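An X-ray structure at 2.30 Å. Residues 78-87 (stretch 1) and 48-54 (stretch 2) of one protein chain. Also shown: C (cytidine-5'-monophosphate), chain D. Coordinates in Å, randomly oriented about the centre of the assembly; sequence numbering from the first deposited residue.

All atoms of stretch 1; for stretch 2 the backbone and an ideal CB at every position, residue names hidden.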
# COMPACT_ATOMS: atom_id res chain seq x y z
N GLU A 78 24.39 19.89 -32.78
CA GLU A 78 25.40 20.89 -32.45
C GLU A 78 25.83 20.87 -30.99
O GLU A 78 27.03 20.97 -30.71
CB GLU A 78 25.01 22.31 -32.86
CG GLU A 78 26.26 23.18 -33.00
CD GLU A 78 26.00 24.65 -33.27
OE1 GLU A 78 24.84 25.11 -33.21
OE2 GLU A 78 27.00 25.36 -33.56
N SER A 79 24.89 20.76 -30.06
CA SER A 79 25.27 20.60 -28.65
C SER A 79 26.16 19.39 -28.48
O SER A 79 27.19 19.45 -27.80
CB SER A 79 24.03 20.48 -27.75
OG SER A 79 23.19 21.60 -27.90
N LEU A 80 25.78 18.29 -29.12
CA LEU A 80 26.53 17.04 -29.08
C LEU A 80 27.95 17.20 -29.63
O LEU A 80 28.93 16.78 -29.00
CB LEU A 80 25.78 15.94 -29.86
CG LEU A 80 26.43 14.54 -29.85
CD1 LEU A 80 26.88 14.10 -28.43
CD2 LEU A 80 25.50 13.51 -30.46
N LYS A 81 28.06 17.83 -30.80
CA LYS A 81 29.34 18.05 -31.46
C LYS A 81 30.29 18.84 -30.57
O LYS A 81 31.48 18.51 -30.45
CB LYS A 81 29.14 18.74 -32.82
CG LYS A 81 30.41 19.27 -33.47
CD LYS A 81 30.12 19.89 -34.84
CE LYS A 81 31.39 19.97 -35.69
NZ LYS A 81 31.05 20.17 -37.13
N LYS A 82 29.77 19.89 -29.94
CA LYS A 82 30.58 20.71 -29.04
C LYS A 82 31.04 19.90 -27.82
O LYS A 82 32.20 19.98 -27.43
CB LYS A 82 29.83 21.96 -28.59
CG LYS A 82 29.52 22.95 -29.71
CD LYS A 82 28.53 24.01 -29.25
CE LYS A 82 29.18 24.98 -28.25
NZ LYS A 82 28.24 26.06 -27.82
N ALA A 83 30.14 19.11 -27.25
CA ALA A 83 30.48 18.31 -26.07
C ALA A 83 31.48 17.21 -26.39
O ALA A 83 32.30 16.84 -25.54
CB ALA A 83 29.22 17.72 -25.44
N LEU A 84 31.42 16.67 -27.61
CA LEU A 84 32.38 15.63 -28.04
C LEU A 84 33.84 16.09 -28.03
O LEU A 84 34.73 15.27 -27.81
CB LEU A 84 32.00 15.06 -29.41
CG LEU A 84 30.83 14.08 -29.46
CD1 LEU A 84 30.29 13.96 -30.87
CD2 LEU A 84 31.22 12.71 -28.91
N GLU A 85 34.09 17.38 -28.26
CA GLU A 85 35.45 17.91 -28.23
C GLU A 85 36.08 17.79 -26.84
O GLU A 85 37.29 17.96 -26.68
CB GLU A 85 35.49 19.36 -28.74
CG GLU A 85 35.28 19.49 -30.25
CD GLU A 85 36.27 18.66 -31.07
OE1 GLU A 85 37.44 19.09 -31.22
OE2 GLU A 85 35.88 17.58 -31.57
N LEU A 86 35.26 17.45 -25.85
CA LEU A 86 35.72 17.23 -24.49
C LEU A 86 36.08 15.74 -24.23
O LEU A 86 36.68 15.41 -23.21
CB LEU A 86 34.65 17.71 -23.49
CG LEU A 86 34.81 19.05 -22.73
CD1 LEU A 86 35.62 20.12 -23.47
CD2 LEU A 86 33.46 19.61 -22.27
N ILE A 87 35.72 14.87 -25.17
CA ILE A 87 35.86 13.43 -24.98
C ILE A 87 37.08 12.88 -25.71
O ILE A 87 37.28 13.17 -26.89
CB ILE A 87 34.58 12.69 -25.47
CG1 ILE A 87 33.31 13.33 -24.88
CG2 ILE A 87 34.67 11.17 -25.19
CD1 ILE A 87 33.24 13.34 -23.36
N UNK A 48 34.64 7.87 -17.57
CA UNK A 48 35.88 8.62 -17.54
C UNK A 48 35.63 10.11 -17.36
O UNK A 48 36.40 10.82 -16.69
CB UNK A 48 36.68 8.37 -18.82
N UNK A 49 34.56 10.58 -17.97
CA UNK A 49 34.16 11.97 -17.93
C UNK A 49 32.65 12.01 -18.09
O UNK A 49 32.07 11.15 -18.76
CB UNK A 49 34.86 12.79 -19.01
N UNK A 50 32.02 12.99 -17.44
CA UNK A 50 30.59 13.24 -17.62
C UNK A 50 30.37 14.68 -18.07
O UNK A 50 30.74 15.63 -17.38
CB UNK A 50 29.82 12.96 -16.33
N UNK A 51 29.78 14.83 -19.25
CA UNK A 51 29.50 16.15 -19.81
C UNK A 51 28.00 16.40 -19.88
O UNK A 51 27.23 15.51 -20.23
CB UNK A 51 30.12 16.29 -21.20
N UNK A 52 27.59 17.60 -19.51
CA UNK A 52 26.20 18.02 -19.63
C UNK A 52 26.13 19.28 -20.50
O UNK A 52 26.77 20.28 -20.18
CB UNK A 52 25.59 18.27 -18.25
N UNK A 53 25.37 19.22 -21.58
CA UNK A 53 25.15 20.42 -22.38
C UNK A 53 24.02 21.21 -21.74
O UNK A 53 23.05 20.64 -21.26
CB UNK A 53 24.83 20.07 -23.84
N UNK A 54 24.15 22.54 -21.76
CA UNK A 54 23.28 23.38 -20.97
C UNK A 54 23.06 24.76 -21.60
O UNK A 54 23.95 25.29 -22.25
CB UNK A 54 23.86 23.53 -19.56
OP3 C D . 13.80 15.70 -28.55
P C D . 14.76 16.79 -28.96
OP1 C D . 14.15 18.17 -28.87
OP2 C D . 15.55 16.50 -30.22
O5' C D . 15.84 16.84 -27.76
C5' C D . 16.64 15.72 -27.42
C4' C D . 17.65 16.11 -26.34
O4' C D . 18.66 16.98 -26.85
C3' C D . 17.00 16.83 -25.17
O3' C D . 17.51 16.23 -23.99
C2' C D . 17.47 18.26 -25.28
O2' C D . 17.62 18.89 -24.01
C1' C D . 18.80 18.12 -26.00
N1 C D . 19.09 19.31 -26.80
C2 C D . 20.33 19.94 -26.63
O2 C D . 21.17 19.49 -25.81
N3 C D . 20.60 21.04 -27.37
C4 C D . 19.69 21.54 -28.25
N4 C D . 19.98 22.65 -28.97
C5 C D . 18.45 20.92 -28.42
C6 C D . 18.18 19.79 -27.67

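Stretch 2 runs as a strand from 50 to 54, at 142° to the helix of stretch 1, with axes 8.9 Å apart at closest approach. Odd and even positions alternate in facing, so 49, 51 and 53 meet stretch 1.

Position 48 has nothing of stretch 1 within 5.5 Å of its ideal CB. Almost any side chain would suit, a polar one included. It is Lys48, which makes no contact with stretch 1.

Position 49 has extended backbone angles, and its CB points toward stretch 1. The ideal CB lies 4.7 Å from Ile87 CD1 and 5.3 Å from Leu86 O. The first favours an aliphatic stem; the second is an acceptor for a donor at the tip. Lysine, arginine or glutamine would fit, and so would a plain aliphatic chain. The residue is Lys49. Its CD lies 4.2 Å from Ile87 CD1, and its NZ gives a weak hydrogen bond to Leu86 O at 3.2 Å. Chi3 is -93°, between wells; Leu86 belongs to the type I turn from Leu84 to Ile87.

Position 50 points away, so stretch 1 sets no preference. A beta-branched residue would suit the strand. It is Ile50.

Position 51 faces an apolar surface. Its ideal CB is 4.6 Å from Ala83 CB, 4.8 Å from Ile87 CD1 and 4.8 Å from Leu86 CD2. No polar side-chain atom is offered by these three. Valine, isoleucine or perhaps leucine would suit. It is Val51, with chi1 at t. Val51 CG1 packs on Ala83 CB at 3.7 Å, Val51 CG2 lies 3.8 Å from Ile87 CD1, and both methyls are 4.1 Å from Leu86 CD2.

Position 52 points away again. A strand-forming residue is reasonable, and stretch 1 says no more. It is Val52.

Position 53 looks onto the helix, its ideal CB 4.0 Å from Ser79 CB and 5.2 Å from Ala83 CB. The short distance leaves little depth and favours a small residue such as alanine, serine, threonine or valine. The cytosine base lies near, with O2 as an acceptor, which favours a hydroxyl. It is Thr53, with chi1 at p. CG2 rests 3.8 Å from Ala83 CB and 3.7 Å from Ser79 O. OG1 donates to O2 of the cytidine monophosphate at 3.0 Å. Ser79 OG donates to N3 of the same base at 2.7 Å, so both stretches bind the base.

Position 54 points away from stretch 1, which leaves its choice open. It is Ser54.

Stretch 2 (48-54) KKIVVTS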
# COMPACT_ATOMS: atom_id res chain seq x y z
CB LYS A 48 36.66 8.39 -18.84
CG LYS A 48 38.16 8.61 -18.70
CD LYS A 48 38.77 9.06 -20.00
CE LYS A 48 40.28 9.27 -19.88
NZ LYS A 48 40.94 8.96 -21.18
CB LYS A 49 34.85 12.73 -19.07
CG LYS A 49 34.90 14.24 -18.88
CD LYS A 49 35.46 14.93 -20.11
CE LYS A 49 36.97 15.13 -20.00
NZ LYS A 49 37.37 16.53 -20.30
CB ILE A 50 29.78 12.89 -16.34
CG1 ILE A 50 30.01 11.42 -15.97
CG2 ILE A 50 28.30 13.13 -16.57
CD1 ILE A 50 29.70 11.07 -14.52
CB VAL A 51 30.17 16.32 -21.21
CG1 VAL A 51 29.91 17.72 -21.79
CG2 VAL A 51 31.68 16.05 -21.13
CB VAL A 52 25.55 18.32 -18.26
CG1 VAL A 52 24.08 18.71 -18.42
CG2 VAL A 52 25.70 17.14 -17.30
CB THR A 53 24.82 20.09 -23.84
OG1 THR A 53 23.54 19.47 -23.91
CG2 THR A 53 25.79 19.06 -24.41
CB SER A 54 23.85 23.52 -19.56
OG SER A 54 22.97 24.27 -18.73
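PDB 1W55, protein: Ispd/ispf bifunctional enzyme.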